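Local coordinates for LPXTG cell wall anchor domain-containing protein (Lactobacillus rhamnosus, PDB 7CBS) that serves as the basal pilin of the sortase-assembled SpaCBA pilus, a subunit thought to anchor the fibre to the cell wall and to be adhesive itself, at residues D30-K35 with E118-D123; G65-V70 with I108-T113; A133-K138 with V154-N159. All coordinates share one frame; numbering follows the deposited sequence.

All three contacts pair antiparallel strands of one mixed, curled beta sheet, and their inward side chains meet in a common core. Contact 2 is nested within the chain loop that contact 1 closes, while contact 3 follows both in sequence. Contact 3 is the most buried and, beyond its backbone bonds, wholly apolar. Contacts 1 and 2 each have a partly exposed side, where polar groups gather: a magnesium site at the subunit interface in contact 1, a threonine-glutamine bond in contact 2. Phe137 of contact 3 ties the set together, touching Val31 and Phe121 of contact 1 and Val70 of contact 2.

Contact 1: D30-K35 with E118-D123; sequences DVVLHK and EAYFGD. With MG (magnesium ion), chain I.
Strands 30-34 and 118-123 run antiparallel, their axes 4.5 Å apart at 164°, and the pairs Val31-Phe121 and Leu33-Ala119 each close a two-bond backbone ring. The bond from Val31 N to Phe121 O is almost straight. Side chains of those two pairs face the core: Val31 CB lies 4.3 Å from Phe121 CB, and the Phe121 ring turns an edge, in plane, to the carbonyl oxygen of Val31. On the other face Val32, His34, Glu118 and Tyr120 gather. With chi1 at -85°, beside its own backbone nitrogen, Glu118 CG sits over one face of the His34 imidazole, a CH-pi contact 4.1 Å from the ring centroid and offset toward the rim. The same CG touches Val32 CG1 at 3.5 Å, while Val32 CG2 meets the Tyr120 ring obliquely. His34 NE2 is hydrogen-bonded to Asp169 OD1.

At the other end Asp30 supports the metal site from the second shell. Its OD1 accepts the backbone N-H of Asp123 at 3.1 Å, nearly end-on, and also a hydrogen bond from a water that coordinates magnesium, so one carboxylate oxygen steadies both a ligand's backbone and a metal-bound water. Asp123 OD1 binds the magnesium directly at 2.0 Å; three waters, Thr28 OG1 of the same chain and Asp123 OD1 of the second subunit are the other ligands of the ion, and the site lies where the two copies meet, with Thr28 of the second subunit hydrogen-bonded to Asp123 OD1 and Ser166 of that subunit to Asp30 OD2.

Strand 167-170 pairs in parallel with the far edge of 28-34, placing segment 30-35 inside the sheet, while Phe121 packs on strands 67-72 and 107-112 and meets Phe137 edge-to-face.

Contact 2: G65-V70 with I108-T113; sequences GVTFTV and IAQVVT
This is an antiparallel strand pair in the mixed sheet of the pilin's N-terminal D1 domain, joining strand 67-72 to strand 107-112; the 37 residues between the two segments include helices 74-84 and 88-95. Phe68 and Val111 form a hydrogen-bonded pair, with Val111 N reaching Phe68 O at 2.9 Å. Farther along, Val70 N bonds to Ala109 O, and it is Ile108 N, not Ala109 N, that donates to Val70 O. Val70 CG1 packs against Ala109 CB at 4.0 Å on the core face, where Phe121 and Phe137 cover Val70.

The other face carries Thr67, Thr69, Gln110 and Val112. Gln110 leaves its strand with CG anti to the backbone nitrogen (chi1 -168°) and then runs extended, which brings CG across Thr67 CG2, 3.2 Å away, and the amide to Thr69. There NE2 donates to Thr69 OG1 at 2.6 Å, the hydroxyl lying 22° out of the amide plane. Thr69 OG1 is gripped a second time by Thr140 of strand 131-141, so this hydroxyl links three neighbouring strands. A valine at Thr69 would probably cost the Gln110 amide its cross-strand acceptor, leaving it with a weak bond to Thr140 OG1 and less fixed in rotation, and deprive Thr140 of this partner.

At the Gly65-Thr113 end of the pair, Gly65 N bonds to Thr113 O at 2.7 Å, and Val112 CG1 rests on Gly65 CA. Thr113 sets its hydroxyl between its own backbone nitrogen and carbonyl carbon (chi1 43°), facing segment 65-70; OG1 also bonds to Leu63 O and accepts the N-H of Val66 at 2.7 Å.

Contact 3: A133-K138 with V154-N159; sequences AVYLFK and VVMSSN
Two aromatic rings of strand 134-138 offer their edges to segment 154-159 in this beta hairpin: Met156 CE lies in plane with the Tyr135 ring, 3.7 Å from CD2, and Val154 CG2 sits near the plane of the Phe137 ring, 3.8 Å from CE2. Tyr135 OH bonds to Pro125 O. The methionine reaches its ring by bending at chi2 (-63°) and again at chi3, crossing the tyrosine at about a right angle, with CG against Ala133 CB.

The hairpin's strands, 131-141 and 152-155, are joined by a hydrogen-bonded pair, Tyr135 with Val154, whose bonds run from Tyr135 N to Val154 O and from Val154 N to Tyr135 O. On the opposite face of the sheet Val134 CG2 and Val155 CG1 touch at 4.0 Å under Phe77 and Trp78 of helix 74-84; that face thus receives the helix, while on the Tyr135 side the side chains pack on Val70 and Leu124. Past Val155 the chain leaves the sheet through an inverse gamma turn centred on Met156 and enters helix 158-161. Met156 still holds to the hairpin, its N donating to Ala133 O at 2.9 Å.

Contact 1: D30-K35 with E118-D123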
ATOM      1  N   ASP A  30      -3.387   1.643   0.983  1.00 65.07           N
ATOM      2  CA  ASP A  30      -2.887   3.028   1.180  1.00 65.21           C
ATOM      3  C   ASP A  30      -4.035   3.993   0.892  1.00 61.72           C
ATOM      4  O   ASP A  30      -4.744   3.783  -0.104  1.00 63.33           O
ATOM      5  CB  ASP A  30      -1.678   3.317   0.284  1.00 67.88           C
ATOM      6  CG  ASP A  30      -0.498   2.406   0.569  1.00 70.44           C
ATOM      7  OD1 ASP A  30      -0.472   1.822   1.666  1.00 71.31           O
ATOM      8  OD2 ASP A  30       0.383   2.282  -0.308  1.00 77.92           O
ATOM      9  N   VAL A  31      -4.219   4.993   1.757  1.00 61.31           N
ATOM     10  CA  VAL A  31      -5.232   6.077   1.587  1.00 61.13           C
ATOM     11  C   VAL A  31      -4.490   7.412   1.540  1.00 61.62           C
ATOM     12  O   VAL A  31      -3.818   7.753   2.536  1.00 63.60           O
ATOM     13  CB  VAL A  31      -6.286   6.073   2.711  1.00 60.25           C
ATOM     14  CG1 VAL A  31      -7.181   7.301   2.632  1.00 60.78           C
ATOM     15  CG2 VAL A  31      -7.110   4.794   2.706  1.00 60.20           C
ATOM     16  N   VAL A  32      -4.607   8.122   0.416  1.00 60.33           N
ATOM     17  CA  VAL A  32      -4.089   9.508   0.235  1.00 59.70           C
ATOM     18  C   VAL A  32      -5.299  10.447   0.187  1.00 58.49           C
ATOM     19  O   VAL A  32      -6.143  10.282  -0.713  1.00 59.17           O
ATOM     20  CB  VAL A  32      -3.211   9.616  -1.026  1.00 61.93           C
ATOM     21  CG1 VAL A  32      -2.411  10.912  -1.053  1.00 62.23           C
ATOM     22  CG2 VAL A  32      -2.277   8.421  -1.148  1.00 62.75           C
ATOM     23  N   LEU A  33      -5.410  11.346   1.169  1.00 57.72           N
ATOM     24  CA  LEU A  33      -6.407  12.450   1.189  1.00 58.38           C
ATOM     25  C   LEU A  33      -5.796  13.670   0.496  1.00 59.91           C
ATOM     26  O   LEU A  33      -4.670  14.042   0.872  1.00 61.46           O
ATOM     27  CB  LEU A  33      -6.790  12.772   2.634  1.00 57.39           C
ATOM     28  CG  LEU A  33      -8.113  13.518   2.770  1.00 57.60           C
ATOM     29  CD1 LEU A  33      -8.747  13.255   4.128  1.00 57.31           C
ATOM     30  CD2 LEU A  33      -7.920  15.006   2.523  1.00 59.47           C
ATOM     31  N   HIS A  34      -6.521  14.265  -0.457  1.00 61.15           N
ATOM     32  CA  HIS A  34      -6.111  15.476  -1.219  1.00 63.15           C
ATOM     33  C   HIS A  34      -6.907  16.691  -0.727  1.00 64.60           C
ATOM     34  O   HIS A  34      -8.131  16.727  -0.958  1.00 65.34           O
ATOM     35  CB  HIS A  34      -6.313  15.266  -2.723  1.00 64.24           C
ATOM     36  CG  HIS A  34      -5.572  14.105  -3.293  1.00 64.41           C
ATOM     37  ND1 HIS A  34      -4.596  14.254  -4.262  1.00 66.73           N
ATOM     38  CD2 HIS A  34      -5.694  12.776  -3.078  1.00 62.53           C
ATOM     39  CE1 HIS A  34      -4.136  13.068  -4.606  1.00 66.46           C
ATOM     40  NE2 HIS A  34      -4.788  12.143  -3.886  1.00 64.79           N
ATOM     41  N   LYS A  35      -6.234  17.639  -0.067  1.00 66.80           N
ATOM     42  CA  LYS A  35      -6.793  18.959   0.331  1.00 68.97           C
ATOM     43  C   LYS A  35      -6.417  19.988  -0.741  1.00 72.33           C
ATOM     44  O   LYS A  35      -5.279  20.496  -0.698  1.00 75.20           O
ATOM     45  CB  LYS A  35      -6.277  19.348   1.722  1.00 68.39           C
ATOM     46  CG  LYS A  35      -6.761  20.686   2.262  1.00 70.47           C
ATOM     47  CD  LYS A  35      -8.224  20.714   2.624  1.00 70.51           C
ATOM     48  CE  LYS A  35      -8.656  22.056   3.167  1.00 73.03           C
ATOM     49  NZ  LYS A  35     -10.128  22.225   3.117  1.00 73.97           N
ATOM     50  N   GLU A 118      -1.327  16.499  -0.344  1.00 71.77           N
ATOM     51  CA  GLU A 118      -1.533  15.044  -0.100  1.00 68.14           C
ATOM     52  C   GLU A 118      -1.226  14.711   1.363  1.00 66.66           C
ATOM     53  O   GLU A 118      -0.158  15.122   1.852  1.00 68.12           O
ATOM     54  CB  GLU A 118      -0.615  14.215  -1.003  1.00 69.09           C
ATOM     55  CG  GLU A 118      -1.175  13.950  -2.384  1.00 69.75           C
ATOM     56  CD  GLU A 118      -0.137  13.450  -3.377  1.00 72.58           C
ATOM     57  OE1 GLU A 118       0.917  14.103  -3.481  1.00 77.16           O
ATOM     58  OE2 GLU A 118      -0.378  12.418  -4.048  1.00 72.77           O
ATOM     59  N   ALA A 119      -2.134  13.980   2.021  1.00 63.88           N
ATOM     60  CA  ALA A 119      -1.946  13.361   3.353  1.00 62.50           C
ATOM     61  C   ALA A 119      -1.938  11.839   3.179  1.00 61.09           C
ATOM     62  O   ALA A 119      -3.022  11.271   2.925  1.00 59.91           O
ATOM     63  CB  ALA A 119      -3.037  13.810   4.291  1.00 62.06           C
ATOM     64  N   TYR A 120      -0.759  11.219   3.299  1.00 60.99           N
ATOM     65  CA  TYR A 120      -0.509   9.787   2.992  1.00 60.94           C
ATOM     66  C   TYR A 120      -0.717   8.944   4.255  1.00 60.24           C
ATOM     67  O   TYR A 120      -0.045   9.202   5.273  1.00 59.77           O
ATOM     68  CB  TYR A 120       0.900   9.603   2.422  1.00 64.29           C
ATOM     69  CG  TYR A 120       1.285   8.169   2.164  1.00 65.57           C
ATOM     70  CD1 TYR A 120       1.791   7.370   3.181  1.00 66.67           C
ATOM     71  CD2 TYR A 120       1.141   7.602   0.906  1.00 65.98           C
ATOM     72  CE1 TYR A 120       2.135   6.048   2.958  1.00 67.98           C
ATOM     73  CE2 TYR A 120       1.477   6.277   0.663  1.00 67.68           C
ATOM     74  CZ  TYR A 120       1.987   5.502   1.694  1.00 68.34           C
ATOM     75  OH  TYR A 120       2.339   4.202   1.474  1.00 70.62           O
ATOM     76  N   PHE A 121      -1.623   7.963   4.174  1.00 58.91           N
ATOM     77  CA  PHE A 121      -1.892   6.947   5.226  1.00 58.59           C
ATOM     78  C   PHE A 121      -1.612   5.557   4.652  1.00 59.85           C
ATOM     79  O   PHE A 121      -2.519   4.976   4.021  1.00 59.65           O
ATOM     80  CB  PHE A 121      -3.334   7.048   5.723  1.00 56.20           C
ATOM     81  CG  PHE A 121      -3.694   8.359   6.374  1.00 55.79           C
ATOM     82  CD1 PHE A 121      -3.444   8.574   7.719  1.00 56.58           C
ATOM     83  CD2 PHE A 121      -4.294   9.372   5.643  1.00 54.95           C
ATOM     84  CE1 PHE A 121      -3.797   9.768   8.322  1.00 57.20           C
ATOM     85  CE2 PHE A 121      -4.643  10.569   6.248  1.00 55.31           C
ATOM     86  CZ  PHE A 121      -4.389  10.766   7.585  1.00 56.15           C
ATOM     87  N   GLY A 122      -0.391   5.058   4.855  1.00 62.91           N
ATOM     88  CA  GLY A 122       0.075   3.767   4.323  1.00 64.02           C
ATOM     89  C   GLY A 122      -0.252   2.621   5.263  1.00 63.97           C
ATOM     90  O   GLY A 122      -0.264   2.850   6.489  1.00 64.39           O
ATOM     91  N   ASP A 123      -0.521   1.442   4.696  1.00 64.49           N
ATOM     92  CA  ASP A 123      -0.758   0.171   5.430  1.00 66.15           C
ATOM     93  C   ASP A 123      -1.898   0.334   6.446  1.00 63.07           C
ATOM     94  O   ASP A 123      -1.715  -0.070   7.613  1.00 65.15           O
ATOM     95  CB  ASP A 123       0.544  -0.319   6.069  1.00 68.55           C
ATOM     96  CG  ASP A 123       1.623  -0.601   5.040  1.00 73.47           C
ATOM     97  OD1 ASP A 123       1.256  -1.027   3.921  1.00 74.84           O
ATOM     98  OD2 ASP A 123       2.815  -0.380   5.356  1.00 74.79           O
TER
HETATM   99 MG    MG I 201       0.140  -2.163   2.765  1.00 27.58          MG
HETATM  100  O   HOH W   1      -1.049  -0.740   1.750  1.00 29.21           O
HETATM  101  O   HOH W   2      -0.333  -3.178   0.953  1.00 24.03           O
HETATM  102  O   HOH W   3       1.558  -1.554   1.282  1.00 27.31           O

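Contact 2: G65-V70 with I108-T113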
ATOM      1  N   GLY A  65       0.298  21.547   4.956  1.00 69.61           N
ATOM      2  CA  GLY A  65       0.379  21.927   6.382  1.00 70.71           C
ATOM      3  C   GLY A  65      -0.942  21.736   7.115  1.00 68.75           C
ATOM      4  O   GLY A  65      -1.091  22.334   8.195  1.00 70.11           O
ATOM      5  N   VAL A  66      -1.867  20.952   6.552  1.00 66.80           N
ATOM      6  CA  VAL A  66      -3.222  20.669   7.124  1.00 66.05           C
ATOM      7  C   VAL A  66      -3.209  19.258   7.722  1.00 64.54           C
ATOM      8  O   VAL A  66      -2.964  18.300   6.956  1.00 63.00           O
ATOM      9  CB  VAL A  66      -4.330  20.821   6.063  1.00 64.85           C
ATOM     10  CG1 VAL A  66      -5.716  20.662   6.667  1.00 64.78           C
ATOM     11  CG2 VAL A  66      -4.223  22.146   5.322  1.00 67.61           C
ATOM     12  N   THR A  67      -3.474  19.144   9.030  1.00 65.58           N
ATOM     13  CA  THR A  67      -3.404  17.878   9.807  1.00 64.28           C
ATOM     14  C   THR A  67      -4.732  17.125   9.684  1.00 63.73           C
ATOM     15  O   THR A  67      -5.752  17.618  10.214  1.00 64.02           O
ATOM     16  CB  THR A  67      -3.073  18.134  11.284  1.00 66.98           C
ATOM     17  OG1 THR A  67      -1.899  18.943  11.359  1.00 70.76           O
ATOM     18  CG2 THR A  67      -2.848  16.858  12.066  1.00 67.27           C
ATOM     19  N   PHE A  68      -4.710  15.977   9.000  1.00 61.64           N
ATOM     20  CA  PHE A  68      -5.803  14.979   8.968  1.00 58.81           C
ATOM     21  C   PHE A  68      -5.450  13.842   9.929  1.00 59.83           C
ATOM     22  O   PHE A  68      -4.285  13.404   9.940  1.00 59.06           O
ATOM     23  CB  PHE A  68      -6.046  14.484   7.539  1.00 57.28           C
ATOM     24  CG  PHE A  68      -6.814  15.456   6.678  1.00 57.58           C
ATOM     25  CD1 PHE A  68      -6.162  16.484   6.013  1.00 58.97           C
ATOM     26  CD2 PHE A  68      -8.192  15.361   6.552  1.00 56.19           C
ATOM     27  CE1 PHE A  68      -6.870  17.385   5.232  1.00 60.09           C
ATOM     28  CE2 PHE A  68      -8.896  16.256   5.761  1.00 57.83           C
ATOM     29  CZ  PHE A  68      -8.234  17.263   5.098  1.00 58.89           C
ATOM     30  N   THR A  69      -6.437  13.403  10.715  1.00 59.61           N
ATOM     31  CA  THR A  69      -6.351  12.293  11.700  1.00 60.54           C
ATOM     32  C   THR A  69      -7.309  11.188  11.244  1.00 59.25           C
ATOM     33  O   THR A  69      -8.461  11.522  10.897  1.00 58.77           O
ATOM     34  CB  THR A  69      -6.664  12.806  13.113  1.00 63.11           C
ATOM     35  OG1 THR A  69      -5.826  13.933  13.374  1.00 65.24           O
ATOM     36  CG2 THR A  69      -6.467  11.764  14.196  1.00 63.99           C
ATOM     37  N   VAL A  70      -6.846   9.934  11.240  1.00 59.15           N
ATOM     38  CA  VAL A  70      -7.641   8.738  10.825  1.00 58.12           C
ATOM     39  C   VAL A  70      -7.948   7.908  12.077  1.00 58.84           C
ATOM     40  O   VAL A  70      -7.013   7.654  12.863  1.00 61.18           O
ATOM     41  CB  VAL A  70      -6.932   7.911   9.730  1.00 58.45           C
ATOM     42  CG1 VAL A  70      -5.556   7.411  10.160  1.00 60.24           C
ATOM     43  CG2 VAL A  70      -7.793   6.751   9.251  1.00 58.04           C
ATOM     44  N   ILE A 108      -5.407   6.064  14.899  1.00 66.75           N
ATOM     45  CA  ILE A 108      -4.374   5.212  14.237  1.00 68.29           C
ATOM     46  C   ILE A 108      -3.150   6.075  13.918  1.00 69.92           C
ATOM     47  O   ILE A 108      -2.041   5.714  14.369  1.00 73.63           O
ATOM     48  CB  ILE A 108      -4.937   4.537  12.969  1.00 67.24           C
ATOM     49  CG1 ILE A 108      -6.187   3.705  13.281  1.00 65.87           C
ATOM     50  CG2 ILE A 108      -3.848   3.737  12.263  1.00 68.57           C
ATOM     51  CD1 ILE A 108      -6.316   2.406  12.511  1.00 65.79           C
ATOM     52  N   ALA A 109      -3.347   7.158  13.157  1.00 68.08           N
ATOM     53  CA  ALA A 109      -2.265   8.015  12.618  1.00 66.66           C
ATOM     54  C   ALA A 109      -2.749   9.459  12.438  1.00 66.13           C
ATOM     55  O   ALA A 109      -3.940   9.657  12.124  1.00 63.84           O
ATOM     56  CB  ALA A 109      -1.776   7.439  11.313  1.00 65.25           C
ATOM     57  N   GLN A 110      -1.835  10.416  12.621  1.00 69.33           N
ATOM     58  CA  GLN A 110      -2.035  11.872  12.394  1.00 70.18           C
ATOM     59  C   GLN A 110      -0.981  12.337  11.383  1.00 70.88           C
ATOM     60  O   GLN A 110       0.219  12.175  11.673  1.00 73.02           O
ATOM     61  CB  GLN A 110      -1.935  12.622  13.724  1.00 74.52           C
ATOM     62  CG  GLN A 110      -2.410  14.066  13.656  1.00 75.60           C
ATOM     63  CD  GLN A 110      -2.855  14.573  15.006  1.00 79.10           C
ATOM     64  OE1 GLN A 110      -2.077  14.615  15.959  1.00 82.81           O
ATOM     65  NE2 GLN A 110      -4.116  14.967  15.094  1.00 78.39           N
ATOM     66  N   VAL A 111      -1.416  12.872  10.237  1.00 68.60           N
ATOM     67  CA  VAL A 111      -0.569  13.109   9.031  1.00 67.66           C
ATOM     68  C   VAL A 111      -0.870  14.501   8.465  1.00 67.27           C
ATOM     69  O   VAL A 111      -2.062  14.850   8.349  1.00 63.70           O
ATOM     70  CB  VAL A 111      -0.809  12.003   7.983  1.00 66.46           C
ATOM     71  CG1 VAL A 111      -0.299  12.386   6.601  1.00 67.23           C
ATOM     72  CG2 VAL A 111      -0.214  10.674   8.428  1.00 66.93           C
ATOM     73  N   VAL A 112       0.182  15.242   8.096  1.00 68.67           N
ATOM     74  CA  VAL A 112       0.123  16.636   7.564  1.00 69.44           C
ATOM     75  C   VAL A 112       0.146  16.568   6.032  1.00 68.26           C
ATOM     76  O   VAL A 112       0.827  15.674   5.495  1.00 68.20           O
ATOM     77  CB  VAL A 112       1.292  17.487   8.102  1.00 73.88           C
ATOM     78  CG1 VAL A 112       1.021  18.974   7.934  1.00 75.81           C
ATOM     79  CG2 VAL A 112       1.620  17.160   9.554  1.00 75.65           C
ATOM     80  N   THR A 113      -0.572  17.473   5.358  1.00 67.57           N
ATOM     81  CA  THR A 113      -0.605  17.588   3.873  1.00 66.86           C
ATOM     82  C   THR A 113       0.736  18.149   3.382  1.00 70.12           C
ATOM     83  O   THR A 113       1.174  19.176   3.933  1.00 71.98           O
ATOM     84  CB  THR A 113      -1.777  18.450   3.385  1.00 65.72           C
ATOM     85  OG1 THR A 113      -1.872  19.608   4.215  1.00 65.75           O
ATOM     86  CG2 THR A 113      -3.096  17.710   3.397  1.00 64.25           C
TER

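Contact 3: A133-K138 with V154-N159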
ATOM      1  N   ALA A 133     -12.745  -3.306   7.593  1.00 50.67           N
ATOM      2  CA  ALA A 133     -12.350  -2.105   8.363  1.00 49.23           C
ATOM      3  C   ALA A 133     -13.192  -0.913   7.893  1.00 47.71           C
ATOM      4  O   ALA A 133     -13.627  -0.917   6.723  1.00 46.32           O
ATOM      5  CB  ALA A 133     -10.874  -1.852   8.214  1.00 50.01           C
ATOM      6  N   VAL A 134     -13.446   0.044   8.791  1.00 46.83           N
ATOM      7  CA  VAL A 134     -14.106   1.346   8.476  1.00 46.11           C
ATOM      8  C   VAL A 134     -13.337   2.442   9.211  1.00 47.84           C
ATOM      9  O   VAL A 134     -13.089   2.273  10.424  1.00 46.84           O
ATOM     10  CB  VAL A 134     -15.599   1.350   8.852  1.00 46.41           C
ATOM     11  CG1 VAL A 134     -16.269   2.673   8.491  1.00 45.99           C
ATOM     12  CG2 VAL A 134     -16.345   0.187   8.206  1.00 45.68           C
ATOM     13  N   TYR A 135     -12.961   3.502   8.488  1.00 50.52           N
ATOM     14  CA  TYR A 135     -12.068   4.587   8.969  1.00 52.83           C
ATOM     15  C   TYR A 135     -12.792   5.931   8.846  1.00 54.15           C
ATOM     16  O   TYR A 135     -13.505   6.140   7.841  1.00 56.80           O
ATOM     17  CB  TYR A 135     -10.744   4.549   8.200  1.00 54.46           C
ATOM     18  CG  TYR A 135      -9.969   3.271   8.401  1.00 55.78           C
ATOM     19  CD1 TYR A 135      -9.303   3.022   9.590  1.00 59.10           C
ATOM     20  CD2 TYR A 135      -9.923   2.294   7.420  1.00 55.37           C
ATOM     21  CE1 TYR A 135      -8.624   1.834   9.807  1.00 60.04           C
ATOM     22  CE2 TYR A 135      -9.241   1.105   7.615  1.00 57.15           C
ATOM     23  CZ  TYR A 135      -8.586   0.877   8.811  1.00 60.15           C
ATOM     24  OH  TYR A 135      -7.899  -0.282   9.015  1.00 66.59           O
ATOM     25  N   LEU A 136     -12.646   6.777   9.872  1.00 54.52           N
ATOM     26  CA  LEU A 136     -13.114   8.188   9.911  1.00 54.94           C
ATOM     27  C   LEU A 136     -11.905   9.105   9.696  1.00 56.14           C
ATOM     28  O   LEU A 136     -10.916   8.951  10.433  1.00 54.98           O
ATOM     29  CB  LEU A 136     -13.772   8.458  11.268  1.00 55.83           C
ATOM     30  CG  LEU A 136     -14.040   9.924  11.599  1.00 57.40           C
ATOM     31  CD1 LEU A 136     -14.991  10.540  10.588  1.00 56.59           C
ATOM     32  CD2 LEU A 136     -14.583  10.058  13.012  1.00 60.21           C
ATOM     33  N   PHE A 137     -11.993  10.025   8.731  1.00 57.96           N
ATOM     34  CA  PHE A 137     -10.913  10.973   8.353  1.00 59.11           C
ATOM     35  C   PHE A 137     -11.361  12.402   8.680  1.00 61.10           C
ATOM     36  O   PHE A 137     -12.227  12.928   7.959  1.00 63.43           O
ATOM     37  CB  PHE A 137     -10.564  10.811   6.871  1.00 58.65           C
ATOM     38  CG  PHE A 137      -9.837   9.534   6.534  1.00 58.68           C
ATOM     39  CD1 PHE A 137      -8.468   9.428   6.721  1.00 60.08           C
ATOM     40  CD2 PHE A 137     -10.515   8.440   6.022  1.00 57.75           C
ATOM     41  CE1 PHE A 137      -7.796   8.256   6.406  1.00 60.47           C
ATOM     42  CE2 PHE A 137      -9.843   7.266   5.714  1.00 56.52           C
ATOM     43  CZ  PHE A 137      -8.486   7.175   5.907  1.00 59.07           C
ATOM     44  N   LYS A 138     -10.783  12.999   9.729  1.00 62.09           N
ATOM     45  CA  LYS A 138     -11.101  14.370  10.213  1.00 64.43           C
ATOM     46  C   LYS A 138      -9.901  15.296   9.989  1.00 66.92           C
ATOM     47  O   LYS A 138      -8.759  14.820  10.120  1.00 65.87           O
ATOM     48  CB  LYS A 138     -11.440  14.365  11.708  1.00 65.85           C
ATOM     49  CG  LYS A 138     -12.579  13.447  12.128  1.00 65.66           C
ATOM     50  CD  LYS A 138     -12.825  13.469  13.627  1.00 68.23           C
ATOM     51  CE  LYS A 138     -13.228  14.824  14.169  1.00 70.81           C
ATOM     52  NZ  LYS A 138     -13.520  14.755  15.621  1.00 72.76           N
ATOM     53  N   VAL A 154     -14.956   5.944   5.525  1.00 50.11           N
ATOM     54  CA  VAL A 154     -14.599   5.067   4.372  1.00 50.07           C
ATOM     55  C   VAL A 154     -14.741   3.609   4.814  1.00 49.81           C
ATOM     56  O   VAL A 154     -14.146   3.246   5.855  1.00 50.57           O
ATOM     57  CB  VAL A 154     -13.175   5.358   3.864  1.00 50.88           C
ATOM     58  CG1 VAL A 154     -12.835   4.536   2.626  1.00 52.27           C
ATOM     59  CG2 VAL A 154     -12.967   6.840   3.611  1.00 51.20           C
ATOM     60  N   VAL A 155     -15.487   2.817   4.043  1.00 48.30           N
ATOM     61  CA  VAL A 155     -15.708   1.365   4.284  1.00 49.18           C
ATOM     62  C   VAL A 155     -14.789   0.575   3.349  1.00 50.08           C
ATOM     63  O   VAL A 155     -14.767   0.874   2.139  1.00 52.01           O
ATOM     64  CB  VAL A 155     -17.190   0.993   4.079  1.00 49.82           C
ATOM     65  CG1 VAL A 155     -17.442  -0.475   4.381  1.00 50.65           C
ATOM     66  CG2 VAL A 155     -18.112   1.884   4.911  1.00 49.23           C
ATOM     67  N   MET A 156     -14.050  -0.390   3.895  1.00 50.73           N
ATOM     68  CA  MET A 156     -13.176  -1.302   3.115  1.00 51.98           C
ATOM     69  C   MET A 156     -14.056  -2.372   2.463  1.00 53.35           C
ATOM     70  O   MET A 156     -14.099  -3.509   2.969  1.00 54.23           O
ATOM     71  CB  MET A 156     -12.095  -1.920   4.009  1.00 52.50           C
ATOM     72  CG  MET A 156     -11.154  -0.881   4.600  1.00 52.46           C
ATOM     73  SD  MET A 156     -10.214   0.017   3.331  1.00 53.85           S
ATOM     74  CE  MET A 156     -10.490   1.720   3.833  1.00 51.14           C
ATOM     75  N   SER A 157     -14.757  -1.982   1.399  1.00 54.77           N
ATOM     76  CA  SER A 157     -15.795  -2.778   0.687  1.00 56.69           C
ATOM     77  C   SER A 157     -15.165  -4.005   0.005  1.00 60.26           C
ATOM     78  O   SER A 157     -13.930  -4.141   0.039  1.00 64.60           O
ATOM     79  CB  SER A 157     -16.538  -1.919  -0.302  1.00 56.37           C
ATOM     80  OG  SER A 157     -15.629  -1.201  -1.119  1.00 56.70           O
ATOM     81  N   SER A 158     -16.006  -4.855  -0.584  1.00 63.17           N
ATOM     82  CA  SER A 158     -15.632  -6.136  -1.250  1.00 67.03           C
ATOM     83  C   SER A 158     -14.457  -5.925  -2.215  1.00 67.17           C
ATOM     84  O   SER A 158     -13.499  -6.712  -2.143  1.00 69.12           O
ATOM     85  CB  SER A 158     -16.822  -6.769  -1.942  1.00 69.41           C
ATOM     86  OG  SER A 158     -16.662  -6.869  -3.355  1.00 74.20           O
ATOM     87  N   ASN A 159     -14.539  -4.905  -3.078  1.00 67.73           N
ATOM     88  CA  ASN A 159     -13.525  -4.586  -4.124  1.00 69.23           C
ATOM     89  C   ASN A 159     -12.146  -4.424  -3.477  1.00 67.87           C
ATOM     90  O   ASN A 159     -11.154  -4.927  -4.054  1.00 74.72           O
ATOM     91  CB  ASN A 159     -13.900  -3.328  -4.910  1.00 69.32           C
ATOM     92  CG  ASN A 159     -12.932  -3.020  -6.029  1.00 71.34           C
ATOM     93  OD1 ASN A 159     -12.723  -3.843  -6.920  1.00 74.23           O
ATOM     94  ND2 ASN A 159     -12.341  -1.837  -5.997  1.00 70.24           N
TER